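Local coordinates for sortase family protein (Clostridium perfringens, PDB 6IXZ) that is a class C sortase, a cysteine transpeptidase of the kind that probably joins pilin subunits into pili on the cell surface, at residues 31-36 with 96-101; 63-68 with 132-137; 73-78 with 86-91; 166-171 with 181-186. One frame throughout, in Å; residues are numbered along the deposited sequence.

Interaction 1: residues 31-36 with 96-101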
loop_
_atom_site.group_PDB
_atom_site.type_symbol
_atom_site.label_atom_id
_atom_site.label_comp_id
_atom_site.label_asym_id
_atom_site.label_seq_id
_atom_site.Cartn_x
_atom_site.Cartn_y
_atom_site.Cartn_z
ATOM N N LYS A 31 15.198 7.519 -4.141
ATOM C CA LYS A 31 15.589 8.803 -3.559
ATOM C C LYS A 31 14.507 9.839 -3.720
ATOM O O LYS A 31 14.271 10.634 -2.829
ATOM C CB LYS A 31 16.858 9.362 -4.212
ATOM C CG LYS A 31 18.153 8.870 -3.580
ATOM C CD LYS A 31 19.290 9.822 -3.910
ATOM C CE LYS A 31 19.702 9.752 -5.357
ATOM N NZ LYS A 31 20.729 10.797 -5.653
ATOM N N ASN A 32 13.901 9.880 -4.893
ATOM C CA ASN A 32 12.859 10.852 -5.148
ATOM C C ASN A 32 11.560 10.534 -4.383
ATOM O O ASN A 32 10.923 11.435 -3.830
ATOM C CB ASN A 32 12.616 10.959 -6.647
ATOM C CG ASN A 32 13.765 11.634 -7.377
ATOM O OD1 ASN A 32 14.306 12.634 -6.918
ATOM N ND2 ASN A 32 14.113 11.110 -8.538
ATOM N N ILE A 33 11.238 9.252 -4.251
ATOM C CA ILE A 33 10.142 8.846 -3.384
ATOM C C ILE A 33 10.437 9.190 -1.925
ATOM O O ILE A 33 9.551 9.629 -1.167
ATOM C CB ILE A 33 9.876 7.344 -3.500
ATOM C CG1 ILE A 33 9.374 7.009 -4.910
ATOM C CG2 ILE A 33 8.875 6.903 -2.441
ATOM C CD1 ILE A 33 9.403 5.535 -5.227
ATOM N N ASN A 34 11.685 8.959 -1.516
ATOM C CA ASN A 34 12.070 9.248 -0.154
ATOM C C ASN A 34 11.905 10.743 0.130
ATOM O O ASN A 34 11.315 11.107 1.141
ATOM C CB ASN A 34 13.503 8.751 0.129
ATOM C CG ASN A 34 13.533 7.304 0.566
ATOM O OD1 ASN A 34 12.515 6.767 0.995
ATOM N ND2 ASN A 34 14.698 6.662 0.463
ATOM N N LYS A 35 12.253 11.586 -0.851
ATOM C CA LYS A 35 12.098 13.053 -0.746
ATOM C C LYS A 35 10.640 13.452 -0.636
ATOM O O LYS A 35 10.267 14.308 0.167
ATOM C CB LYS A 35 12.658 13.742 -1.988
ATOM C CG LYS A 35 13.896 14.571 -1.737
ATOM C CD LYS A 35 13.998 15.724 -2.726
ATOM C CE LYS A 35 14.941 16.803 -2.212
ATOM N NZ LYS A 35 15.596 17.566 -3.312
ATOM N N TYR A 36 9.825 12.867 -1.499
ATOM C CA TYR A 36 8.387 13.091 -1.477
ATOM C C TYR A 36 7.769 12.800 -0.111
ATOM O O TYR A 36 7.190 13.689 0.514
ATOM C CB TYR A 36 7.719 12.220 -2.543
ATOM C CG TYR A 36 6.222 12.241 -2.440
ATOM C CD1 TYR A 36 5.509 13.384 -2.775
ATOM C CD2 TYR A 36 5.538 11.200 -1.811
ATOM C CE1 TYR A 36 4.132 13.424 -2.635
ATOM C CE2 TYR A 36 4.160 11.230 -1.667
ATOM C CZ TYR A 36 3.462 12.340 -2.083
ATOM O OH TYR A 36 2.098 12.360 -1.930
ATOM N N LEU A 96 4.202 6.792 0.047
ATOM C CA LEU A 96 4.470 5.657 -0.811
ATOM C C LEU A 96 5.234 4.605 0.012
ATOM O O LEU A 96 6.052 4.943 0.871
ATOM C CB LEU A 96 5.275 6.059 -2.031
ATOM C CG LEU A 96 4.568 6.931 -3.079
ATOM C CD1 LEU A 96 5.545 7.480 -4.099
ATOM C CD2 LEU A 96 3.459 6.138 -3.748
ATOM N N PRO A 97 4.924 3.330 -0.228
ATOM C CA PRO A 97 5.233 2.264 0.697
ATOM C C PRO A 97 6.645 1.774 0.498
ATOM O O PRO A 97 6.851 0.629 0.122
ATOM C CB PRO A 97 4.231 1.183 0.316
ATOM C CG PRO A 97 4.098 1.357 -1.151
ATOM C CD PRO A 97 4.072 2.856 -1.338
ATOM N N VAL A 98 7.612 2.656 0.702
ATOM C CA VAL A 98 8.991 2.246 0.654
ATOM C C VAL A 98 9.631 2.223 2.058
ATOM O O VAL A 98 10.860 2.124 2.169
ATOM C CB VAL A 98 9.837 3.140 -0.283
ATOM C CG1 VAL A 98 9.447 2.927 -1.743
ATOM C CG2 VAL A 98 9.749 4.601 0.103
ATOM N N GLY A 99 8.842 2.470 3.110
ATOM C CA GLY A 99 9.416 2.492 4.453
ATOM C C GLY A 99 10.140 3.774 4.844
ATOM O O GLY A 99 10.367 4.664 4.039
ATOM N N GLY A 100 10.579 3.823 6.091
ATOM C CA GLY A 100 11.218 5.004 6.629
ATOM C C GLY A 100 10.466 5.474 7.850
ATOM O O GLY A 100 9.238 5.332 7.932
ATOM N N GLU A 101 11.211 6.011 8.810
ATOM C CA GLU A 101 10.643 6.732 9.948
ATOM C C GLU A 101 9.770 7.887 9.446
ATOM O O GLU A 101 10.045 8.461 8.405
ATOM C CB GLU A 101 11.784 7.259 10.846
ATOM C CG GLU A 101 11.370 7.579 12.278
ATOM C CD GLU A 101 12.552 7.747 13.233
ATOM O OE1 GLU A 101 13.505 8.495 12.887
ATOM O OE2 GLU A 101 12.522 7.135 14.334
#
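Ile33 meets Leu96 and Val98 mainly through one methyl, CG2. With chi1 at -66°, CG2 stands anti to the backbone N and points out from the helix at the loop. The nearest partner of Ile33 CG2 is Val98 CG2, at 3.5 Å. Val98 CG2 sits between the backbone N and the carbonyl carbon (chi1 -69° for CG1), which aims it at Ile33. Ile33 CG2 also lies 3.7 Å from Leu96 CB, where the two side chains cross at about a right angle. Leu96 CD1 also touches Ile33 CG1, at 3.9 Å. Tyr36, one helical turn on, adds a looser touch, with its CD2 4.4 Å from Leu96 CD1. On the exposed flank Asn34 turns its amide oxygen in, and Asn34 OD1 sits 3.6 Å from Val98 CG2. Pro97 is the centre of an inverse gamma turn, closed by the bond from Val98 N to Leu96 O. It lets Leu96 and Val98 both face the helix. Asn37 OD1 accepts a hydrogen bond from Leu96 N. The contact lays helix 23-41 against the loop between strands 88-90 and 103-109. Pro97, turned away from the helix, packs on Leu133 and Ile135 of strand 130-135, and Val98 also touches Ile135.

Interaction 2: residues 63-68 with 132-137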
loop_
_atom_site.group_PDB
_atom_site.type_symbol
_atom_site.label_atom_id
_atom_site.label_comp_id
_atom_site.label_asym_id
_atom_site.label_seq_id
_atom_site.Cartn_x
_atom_site.Cartn_y
_atom_site.Cartn_z
ATOM N N TYR A 63 4.198 -5.688 -5.091
ATOM C CA TYR A 63 3.107 -6.454 -4.497
ATOM C C TYR A 63 3.209 -6.700 -2.972
ATOM O O TYR A 63 4.251 -6.512 -2.337
ATOM C CB TYR A 63 2.961 -7.790 -5.223
ATOM C CG TYR A 63 4.212 -8.635 -5.188
ATOM C CD1 TYR A 63 4.335 -9.702 -4.298
ATOM C CD2 TYR A 63 5.294 -8.332 -6.009
ATOM C CE1 TYR A 63 5.505 -10.450 -4.245
ATOM C CE2 TYR A 63 6.457 -9.072 -5.968
ATOM C CZ TYR A 63 6.548 -10.145 -5.115
ATOM O OH TYR A 63 7.708 -10.881 -5.099
ATOM N N ILE A 64 2.107 -7.166 -2.412
ATOM C CA ILE A 64 2.032 -7.497 -1.013
ATOM C C ILE A 64 1.762 -8.993 -0.855
ATOM O O ILE A 64 0.996 -9.584 -1.620
ATOM C CB ILE A 64 0.936 -6.658 -0.296
ATOM C CG1 ILE A 64 0.851 -7.011 1.185
ATOM C CG2 ILE A 64 -0.432 -6.831 -0.961
ATOM C CD1 ILE A 64 0.104 -5.980 2.007
ATOM N N GLU A 65 2.425 -9.608 0.120
ATOM C CA GLU A 65 2.126 -10.990 0.511
ATOM C C GLU A 65 1.696 -11.055 1.969
ATOM O O GLU A 65 2.284 -10.388 2.813
ATOM C CB GLU A 65 3.352 -11.886 0.323
ATOM C CG GLU A 65 3.946 -11.872 -1.066
ATOM C CD GLU A 65 5.096 -12.857 -1.181
ATOM O OE1 GLU A 65 4.937 -13.870 -1.888
ATOM O OE2 GLU A 65 6.088 -12.689 -0.440
ATOM N N ILE A 66 0.614 -11.782 2.234
ATOM C CA ILE A 66 0.149 -12.060 3.598
ATOM C C ILE A 66 -0.015 -13.576 3.760
ATOM O O ILE A 66 -1.064 -14.139 3.464
ATOM C CB ILE A 66 -1.199 -11.359 3.913
ATOM C CG1 ILE A 66 -1.196 -9.889 3.440
ATOM C CG2 ILE A 66 -1.492 -11.419 5.406
ATOM C CD1 ILE A 66 -2.491 -9.154 3.695
ATOM N N PRO A 67 1.030 -14.247 4.266
ATOM C CA PRO A 67 1.065 -15.733 4.269
ATOM C C PRO A 67 -0.093 -16.406 5.019
ATOM O O PRO A 67 -0.718 -17.359 4.525
ATOM C CB PRO A 67 2.408 -16.068 4.937
ATOM C CG PRO A 67 3.174 -14.799 5.050
ATOM C CD PRO A 67 2.248 -13.632 4.824
ATOM N N SER A 68 -0.430 -15.872 6.179
ATOM C CA SER A 68 -1.395 -16.501 7.036
ATOM C C SER A 68 -2.747 -16.567 6.364
ATOM O O SER A 68 -3.547 -17.447 6.677
ATOM C CB SER A 68 -1.484 -15.749 8.371
ATOM O OG SER A 68 -1.982 -14.435 8.195
ATOM N N TYR A 132 4.239 -8.743 4.068
ATOM C CA TYR A 132 5.470 -8.406 3.417
ATOM C C TYR A 132 5.127 -7.567 2.214
ATOM O O TYR A 132 4.136 -7.834 1.539
ATOM C CB TYR A 132 6.183 -9.674 2.964
ATOM C CG TYR A 132 6.513 -10.640 4.083
ATOM C CD1 TYR A 132 7.538 -10.368 4.979
ATOM C CD2 TYR A 132 5.854 -11.867 4.189
ATOM C CE1 TYR A 132 7.864 -11.263 5.991
ATOM C CE2 TYR A 132 6.181 -12.774 5.187
ATOM C CZ TYR A 132 7.175 -12.463 6.100
ATOM O OH TYR A 132 7.545 -13.396 7.066
ATOM N N LEU A 133 5.934 -6.539 1.985
ATOM C CA LEU A 133 5.838 -5.712 0.795
ATOM C C LEU A 133 7.076 -5.919 -0.059
ATOM O O LEU A 133 8.206 -5.859 0.435
ATOM C CB LEU A 133 5.754 -4.231 1.183
ATOM C CG LEU A 133 4.570 -3.831 2.050
ATOM C CD1 LEU A 133 4.455 -2.324 2.132
ATOM C CD2 LEU A 133 3.302 -4.432 1.480
ATOM N N HIS A 134 6.850 -5.961 -1.364
ATOM C CA HIS A 134 7.914 -6.069 -2.356
ATOM C C HIS A 134 7.797 -4.945 -3.359
ATOM O O HIS A 134 6.970 -5.022 -4.262
ATOM C CB HIS A 134 7.773 -7.419 -3.060
ATOM C CG HIS A 134 8.045 -8.573 -2.156
ATOM N ND1 HIS A 134 9.299 -8.810 -1.645
ATOM C CD2 HIS A 134 7.214 -9.421 -1.514
ATOM C CE1 HIS A 134 9.250 -9.850 -0.837
ATOM N NE2 HIS A 134 7.995 -10.231 -0.730
ATOM N N ILE A 135 8.525 -3.847 -3.134
ATOM C CA ILE A 135 8.211 -2.570 -3.770
ATOM C C ILE A 135 9.513 -1.966 -4.295
ATOM O O ILE A 135 10.448 -1.755 -3.527
ATOM C CB ILE A 135 7.593 -1.594 -2.758
ATOM C CG1 ILE A 135 6.304 -2.187 -2.160
ATOM C CG2 ILE A 135 7.381 -0.225 -3.388
ATOM C CD1 ILE A 135 5.053 -1.954 -2.968
ATOM N N LEU A 136 9.623 -1.826 -5.612
ATOM C CA LEU A 136 10.844 -1.319 -6.244
ATOM C C LEU A 136 12.099 -1.971 -5.647
ATOM O O LEU A 136 13.045 -1.280 -5.252
ATOM C CB LEU A 136 10.911 0.212 -6.126
ATOM C CG LEU A 136 9.995 1.032 -7.044
ATOM C CD1 LEU A 136 8.832 0.222 -7.585
ATOM C CD2 LEU A 136 9.485 2.272 -6.343
ATOM N N LYS A 137 12.089 -3.296 -5.575
ATOM C CA LYS A 137 13.265 -4.083 -5.166
ATOM C C LYS A 137 13.517 -4.098 -3.660
ATOM O O LYS A 137 14.389 -4.817 -3.181
ATOM C CB LYS A 137 14.525 -3.595 -5.882
ATOM C CG LYS A 137 14.422 -3.644 -7.389
ATOM C CD LYS A 137 14.550 -5.069 -7.886
ATOM C CE LYS A 137 16.004 -5.453 -8.095
ATOM N NZ LYS A 137 16.116 -6.839 -8.632
#
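Tyr63 and His134 face each other as a hydrogen-bonded pair, with Tyr63 N to His134 O at 3.0 Å and His134 N to Tyr63 O at 2.8 Å. Their side chains share one face of the sheet. Tyr63 CG takes the crowded position between the backbone N and carbonyl carbon (chi1 58°), which brings the ring beside His134. His134 CB lies over the tyrosine face, 3.7 Å from the centroid of the Tyr63 ring, a CH-pi contact. The two rings, planes 30° apart, are slid apart and barely overlap. This is the closely packed part, with Tyr63 CE1 3.4 Å from His134 CD2. The other face is buried and apolar: Ile64 and Leu133 lie side by side, Leu133 CD2 3.6 Å from Ile64 CG1. Antiparallel strands 60-66 and 130-135 pair as first and last of the order, as in the closed eight-stranded beta-barrel of sortases. Leu169 and Val167 of strand 165-173 help to bury the apolar face. His134 NE2 gives a bent bond to Glu65 OE2, 3.1 Å long, from above the carboxylate plane. Asp139 OD1 bonds His134 ND1. The looser end is toward solvent, where Pro67 CG meets the edge of the Tyr132 ring, 3.6 Å from Tyr132 CE2.

Interaction 3: residues 73-78 with 86-91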
loop_
_atom_site.group_PDB
_atom_site.type_symbol
_atom_site.label_atom_id
_atom_site.label_comp_id
_atom_site.label_asym_id
_atom_site.label_seq_id
_atom_site.Cartn_x
_atom_site.Cartn_y
_atom_site.Cartn_z
ATOM N N LEU A 73 -0.855 -9.916 -3.915
ATOM C CA LEU A 73 -1.604 -8.974 -4.790
ATOM C C LEU A 73 -0.689 -7.832 -5.269
ATOM O O LEU A 73 0.169 -7.363 -4.504
ATOM C CB LEU A 73 -2.790 -8.374 -4.030
ATOM C CG LEU A 73 -3.960 -9.311 -3.684
ATOM C CD1 LEU A 73 -4.883 -8.700 -2.662
ATOM C CD2 LEU A 73 -4.734 -9.746 -4.910
ATOM N N PRO A 74 -0.909 -7.331 -6.510
ATOM C CA PRO A 74 -0.194 -6.126 -6.968
ATOM C C PRO A 74 -0.671 -4.923 -6.207
ATOM O O PRO A 74 -1.811 -4.904 -5.760
ATOM C CB PRO A 74 -0.587 -5.990 -8.446
ATOM C CG PRO A 74 -1.817 -6.817 -8.596
ATOM C CD PRO A 74 -1.701 -7.936 -7.587
ATOM N N ILE A 75 0.192 -3.932 -6.090
ATOM C CA ILE A 75 -0.124 -2.640 -5.491
ATOM C C ILE A 75 0.031 -1.543 -6.539
ATOM O O ILE A 75 1.096 -1.372 -7.130
ATOM C CB ILE A 75 0.772 -2.338 -4.288
ATOM C CG1 ILE A 75 0.530 -3.348 -3.172
ATOM C CG2 ILE A 75 0.505 -0.941 -3.734
ATOM C CD1 ILE A 75 1.801 -3.655 -2.426
ATOM N N TYR A 76 -1.087 -0.884 -6.834
ATOM C CA TYR A 76 -1.127 0.259 -7.728
ATOM C C TYR A 76 -0.950 1.547 -6.903
ATOM O O TYR A 76 -1.270 1.588 -5.721
ATOM C CB TYR A 76 -2.477 0.311 -8.460
ATOM C CG TYR A 76 -2.742 -0.885 -9.348
ATOM C CD1 TYR A 76 -3.299 -2.043 -8.829
ATOM C CD2 TYR A 76 -2.443 -0.858 -10.713
ATOM C CE1 TYR A 76 -3.580 -3.118 -9.635
ATOM C CE2 TYR A 76 -2.732 -1.936 -11.525
ATOM C CZ TYR A 76 -3.264 -3.073 -10.973
ATOM O OH TYR A 76 -3.510 -4.180 -11.752
ATOM N N TYR A 77 -0.495 2.615 -7.544
ATOM C CA TYR A 77 -0.692 3.934 -6.979
ATOM C C TYR A 77 -2.083 4.433 -7.357
ATOM O O TYR A 77 -2.498 4.313 -8.517
ATOM C CB TYR A 77 0.358 4.945 -7.458
ATOM C CG TYR A 77 0.259 6.229 -6.666
ATOM C CD1 TYR A 77 -0.464 7.329 -7.156
ATOM C CD2 TYR A 77 0.679 6.267 -5.350
ATOM C CE1 TYR A 77 -0.627 8.473 -6.396
ATOM C CE2 TYR A 77 0.529 7.408 -4.581
ATOM C CZ TYR A 77 -0.139 8.499 -5.110
ATOM O OH TYR A 77 -0.323 9.598 -4.320
ATOM N N GLY A 78 -2.772 4.999 -6.370
ATOM C CA GLY A 78 -3.995 5.751 -6.616
ATOM C C GLY A 78 -5.193 4.928 -6.191
ATOM O O GLY A 78 -5.066 3.739 -5.949
ATOM N N LYS A 86 -9.420 -2.828 -10.344
ATOM C CA LYS A 86 -8.316 -3.775 -10.632
ATOM C C LYS A 86 -7.648 -4.401 -9.390
ATOM O O LYS A 86 -7.105 -5.525 -9.439
ATOM C CB LYS A 86 -7.211 -3.073 -11.425
ATOM C CG LYS A 86 -7.627 -2.551 -12.786
ATOM C CD LYS A 86 -6.377 -2.184 -13.583
ATOM C CE LYS A 86 -6.550 -0.915 -14.382
ATOM N NZ LYS A 86 -5.299 -0.106 -14.324
ATOM N N GLY A 87 -7.473 -3.602 -8.357
ATOM C CA GLY A 87 -6.750 -4.089 -7.174
ATOM C C GLY A 87 -6.430 -3.021 -6.146
ATOM O O GLY A 87 -7.083 -1.971 -6.055
ATOM N N VAL A 88 -5.503 -3.384 -5.272
ATOM C CA VAL A 88 -5.111 -2.585 -4.124
ATOM C C VAL A 88 -4.367 -1.373 -4.612
ATOM O O VAL A 88 -3.478 -1.495 -5.466
ATOM C CB VAL A 88 -4.132 -3.376 -3.233
ATOM C CG1 VAL A 88 -3.710 -2.525 -2.023
ATOM C CG2 VAL A 88 -4.767 -4.659 -2.792
ATOM N N GLY A 89 -4.706 -0.230 -4.024
ATOM C CA GLY A 89 -4.160 1.043 -4.391
ATOM C C GLY A 89 -3.645 1.810 -3.192
ATOM O O GLY A 89 -4.288 1.845 -2.139
ATOM N N VAL A 90 -2.502 2.470 -3.379
ATOM C CA VAL A 90 -1.974 3.416 -2.389
ATOM C C VAL A 90 -2.890 4.647 -2.329
ATOM O O VAL A 90 -3.156 5.274 -3.357
ATOM C CB VAL A 90 -0.533 3.881 -2.720
ATOM C CG1 VAL A 90 -0.026 4.853 -1.656
ATOM C CG2 VAL A 90 0.428 2.713 -2.882
ATOM N N LEU A 91 -3.335 5.007 -1.126
ATOM C CA LEU A 91 -4.250 6.135 -0.960
ATOM C C LEU A 91 -3.542 7.496 -1.144
ATOM O O LEU A 91 -2.473 7.754 -0.573
ATOM C CB LEU A 91 -4.903 6.052 0.424
ATOM C CG LEU A 91 -5.859 7.178 0.738
ATOM C CD1 LEU A 91 -6.999 7.201 -0.269
ATOM C CD2 LEU A 91 -6.357 7.099 2.167
HETATM O O HOH W 1 -4.471 -5.901 -5.839
#
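Val90 packs against Ile75 and Tyr77 at the apolar centre. Its two methyls divide the work. Val90 CG2 lies 3.8 Å from Ile75 CG2, while Val90 CG1 turns to the Tyr77 ring. Val90 CG1 is anti to the backbone N (chi1 -180°), which sets it beside the ring atoms CD2 and CE2 of Tyr77. The two side chains cross at about a right angle, with Val90 CB 3.8 Å from Tyr77 CD2. Further along, Val88 CG2 touches Leu73 CD1 more loosely, at 4.0 Å. Leu107 of strand 103-109 packs on Ile75, Val88 and Val90. Strands 71-77 and 88-90 are parallel neighbours, linked through helix 81-86 as a beta-alpha-beta unit. Their directions differ by 40° over this short pairing. Tyr76 N bonds to Val88 O at 2.8 Å, and Val90 N bonds to Tyr76 O at 2.8 Å. Gly78 N then bonds to Val90 O at 3.0 Å, less straight at the hydrogen (139°). Gly89 CA lies close to both Tyr76 O and Gly78 O; a side chain here would run into Gly78 O. On the opposite face the Tyr76 ring presents its edge to Val88 O. Its hydroxyl end meets the aliphatic part of Lys86, crossing it at about a right angle. Thr10 of helix 5-18 also touches Tyr76. At the start of the pairing, a water donates to Pro74 O and accepts from Val88 N, 2.8 Å from that nitrogen. It bridges the two backbones there.

Interaction 4: residues 166-171 with 181-186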
loop_
_atom_site.group_PDB
_atom_site.type_symbol
_atom_site.label_atom_id
_atom_site.label_comp_id
_atom_site.label_asym_id
_atom_site.label_seq_id
_atom_site.Cartn_x
_atom_site.Cartn_y
_atom_site.Cartn_z
ATOM N N TYR A 166 4.780 2.920 9.468
ATOM C CA TYR A 166 3.528 2.163 9.479
ATOM C C TYR A 166 3.054 1.945 8.043
ATOM O O TYR A 166 3.204 2.832 7.181
ATOM C CB TYR A 166 2.390 2.912 10.207
ATOM C CG TYR A 166 2.469 3.025 11.726
ATOM C CD1 TYR A 166 3.050 2.024 12.512
ATOM C CD2 TYR A 166 2.023 4.182 12.362
ATOM C CE1 TYR A 166 3.117 2.160 13.898
ATOM C CE2 TYR A 166 2.075 4.322 13.742
ATOM C CZ TYR A 166 2.603 3.294 14.505
ATOM O OH TYR A 166 2.635 3.415 15.867
ATOM N N VAL A 167 2.407 0.803 7.830
ATOM C CA VAL A 167 1.541 0.585 6.677
ATOM C C VAL A 167 0.195 0.110 7.215
ATOM O O VAL A 167 0.124 -0.830 8.028
ATOM C CB VAL A 167 2.150 -0.428 5.709
ATOM C CG1 VAL A 167 1.188 -0.767 4.580
ATOM C CG2 VAL A 167 3.471 0.104 5.178
ATOM N N THR A 168 -0.872 0.798 6.805
ATOM C CA THR A 168 -2.225 0.336 7.085
ATOM C C THR A 168 -2.863 -0.373 5.873
ATOM O O THR A 168 -2.748 0.068 4.700
ATOM C CB THR A 168 -3.138 1.470 7.610
ATOM O OG1 THR A 168 -2.719 1.907 8.919
ATOM C CG2 THR A 168 -4.574 0.991 7.711
ATOM N N LEU A 169 -3.420 -1.547 6.142
ATOM C CA LEU A 169 -4.248 -2.260 5.163
ATOM C C LEU A 169 -5.693 -1.852 5.397
ATOM O O LEU A 169 -6.130 -1.774 6.524
ATOM C CB LEU A 169 -4.089 -3.767 5.339
ATOM C CG LEU A 169 -2.622 -4.217 5.399
ATOM C CD1 LEU A 169 -2.528 -5.722 5.520
ATOM C CD2 LEU A 169 -1.883 -3.701 4.186
ATOM N N LEU A 170 -6.375 -1.452 4.338
ATOM C CA LEU A 170 -7.726 -0.908 4.451
ATOM C C LEU A 170 -8.640 -1.698 3.526
ATOM O O LEU A 170 -8.357 -1.843 2.334
ATOM C CB LEU A 170 -7.694 0.557 4.071
ATOM C CG LEU A 170 -8.951 1.399 4.103
ATOM C CD1 LEU A 170 -8.520 2.850 4.030
ATOM C CD2 LEU A 170 -9.832 1.032 2.905
ATOM N N THR A 171 -9.702 -2.269 4.087
ATOM C CA THR A 171 -10.762 -2.880 3.278
ATOM C C THR A 171 -12.122 -2.309 3.629
ATOM O O THR A 171 -12.355 -1.956 4.780
ATOM C CB THR A 171 -10.817 -4.398 3.471
ATOM O OG1 THR A 171 -11.696 -4.981 2.501
ATOM C CG2 THR A 171 -11.291 -4.749 4.823
ATOM N N ARG A 181 -14.817 1.127 6.803
ATOM C CA ARG A 181 -13.472 0.654 6.460
ATOM C C ARG A 181 -12.886 -0.030 7.674
ATOM O O ARG A 181 -12.855 0.563 8.754
ATOM C CB ARG A 181 -12.547 1.827 6.172
ATOM C CG ARG A 181 -12.987 2.804 5.110
ATOM C CD ARG A 181 -12.436 4.173 5.494
ATOM N NE ARG A 181 -11.716 4.770 4.386
ATOM C CZ ARG A 181 -11.086 5.931 4.438
ATOM N NH1 ARG A 181 -11.065 6.629 5.576
ATOM N NH2 ARG A 181 -10.434 6.358 3.361
ATOM N N LEU A 182 -12.416 -1.261 7.485
ATOM C CA LEU A 182 -11.569 -1.953 8.453
ATOM C C LEU A 182 -10.105 -1.652 8.179
ATOM O O LEU A 182 -9.637 -1.751 7.039
ATOM C CB LEU A 182 -11.833 -3.462 8.370
ATOM C CG LEU A 182 -10.860 -4.402 9.097
ATOM C CD1 LEU A 182 -11.020 -4.273 10.607
ATOM C CD2 LEU A 182 -11.146 -5.833 8.673
ATOM N N LEU A 183 -9.409 -1.206 9.217
ATOM C CA LEU A 183 -8.021 -0.781 9.123
ATOM C C LEU A 183 -7.204 -1.790 9.876
ATOM O O LEU A 183 -7.540 -2.123 11.011
ATOM C CB LEU A 183 -7.820 0.572 9.818
ATOM C CG LEU A 183 -8.695 1.714 9.308
ATOM C CD1 LEU A 183 -8.343 3.013 10.020
ATOM C CD2 LEU A 183 -8.545 1.864 7.795
ATOM N N VAL A 184 -6.126 -2.263 9.265
ATOM C CA VAL A 184 -5.196 -3.175 9.949
ATOM C C VAL A 184 -3.803 -2.581 9.837
ATOM O O VAL A 184 -3.203 -2.616 8.755
ATOM C CB VAL A 184 -5.236 -4.599 9.319
ATOM C CG1 VAL A 184 -4.223 -5.516 9.980
ATOM C CG2 VAL A 184 -6.634 -5.199 9.431
ATOM N N ARG A 185 -3.297 -2.019 10.944
ATOM C CA ARG A 185 -2.042 -1.277 10.933
ATOM C C ARG A 185 -0.909 -2.180 11.333
ATOM O O ARG A 185 -0.989 -2.871 12.357
ATOM C CB ARG A 185 -2.047 -0.109 11.927
ATOM C CG ARG A 185 -0.866 0.829 11.739
ATOM C CD ARG A 185 -0.927 1.967 12.755
ATOM N NE ARG A 185 -0.629 1.487 14.103
ATOM C CZ ARG A 185 -0.805 2.198 15.223
ATOM N NH1 ARG A 185 -1.325 3.407 15.165
ATOM N NH2 ARG A 185 -0.488 1.671 16.400
ATOM N N GLY A 186 0.120 -2.196 10.499
ATOM C CA GLY A 186 1.356 -2.922 10.802
ATOM C C GLY A 186 2.514 -1.975 10.970
ATOM O O GLY A 186 2.475 -0.835 10.484
#
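Arg185 lays its guanidinium flat on the Tyr166 ring, with the two planes 3° apart. Arg185 CZ is 4.1 Å from the centroid of the Tyr166 ring, a cation-pi contact over the face. The chain below it touches too: Arg185 CD sits over the ring centre, 3.7 Å from that Tyr166 centroid. Arg185 CG is anti to the backbone N, and a bend at chi3 (71°) lets the group lie along the ring. Next to it Thr168 OG1 lies against Arg185 CG, 3.5 Å away. On the same face of the sheet, Leu170 and Leu183 lie side by side, with Leu170 CG 3.7 Å from Leu183 CD2. Leu170 CD1 then touches the face of the Arg181 guanidinium, 3.7 Å from Arg181 NE. Thr171 CG2 packs on Leu182 CB on the other face, together with Leu169 and Val184. Six backbone hydrogen bonds hold these pairs in antiparallel register, among them Gly186 N to Val167 O at 2.8 Å. The strands are the two arms of a beta hairpin, 165-173 and 180-188. Around this shell, Asn145 OD1 takes a hydrogen bond from Arg185 NE. His104 NE2 bonds Thr168 OG1, and the His104 ring meets Tyr166 edge to face. Thr171 directly precedes Cys172, the predicted acyl-thioester residue. The paired strand therefore runs directly into the predicted active site. The buried tyrosine face probably helps to stabilise the arginine charge, while the bond from NE to Asn145, with the flat stack, probably holds the guanidinium in its orientation.

Interactions 2, 3 and 4 all lie in the beta-barrel of the sortase domain. Interaction 1 sets helix 23-41 against a loop beside it. The centres of interactions 2 and 3 are about 12 Å apart, and strands 60-66 and 71-77 are neighbours. Interaction 4 lies about 14 Å from interaction 2, and Ile64 and Ile66 pack on Leu169 between them. Interaction 1 reaches interaction 3 through Leu96 and Tyr77, and interaction 2 through Ile33 and Leu136. Along the chain, interaction 3 is nested inside both 1 and 2, which cross. Interaction 4 follows last. Packing thus connects helix 23-41, through the sheet, to the hairpin leading to the predicted Cys172.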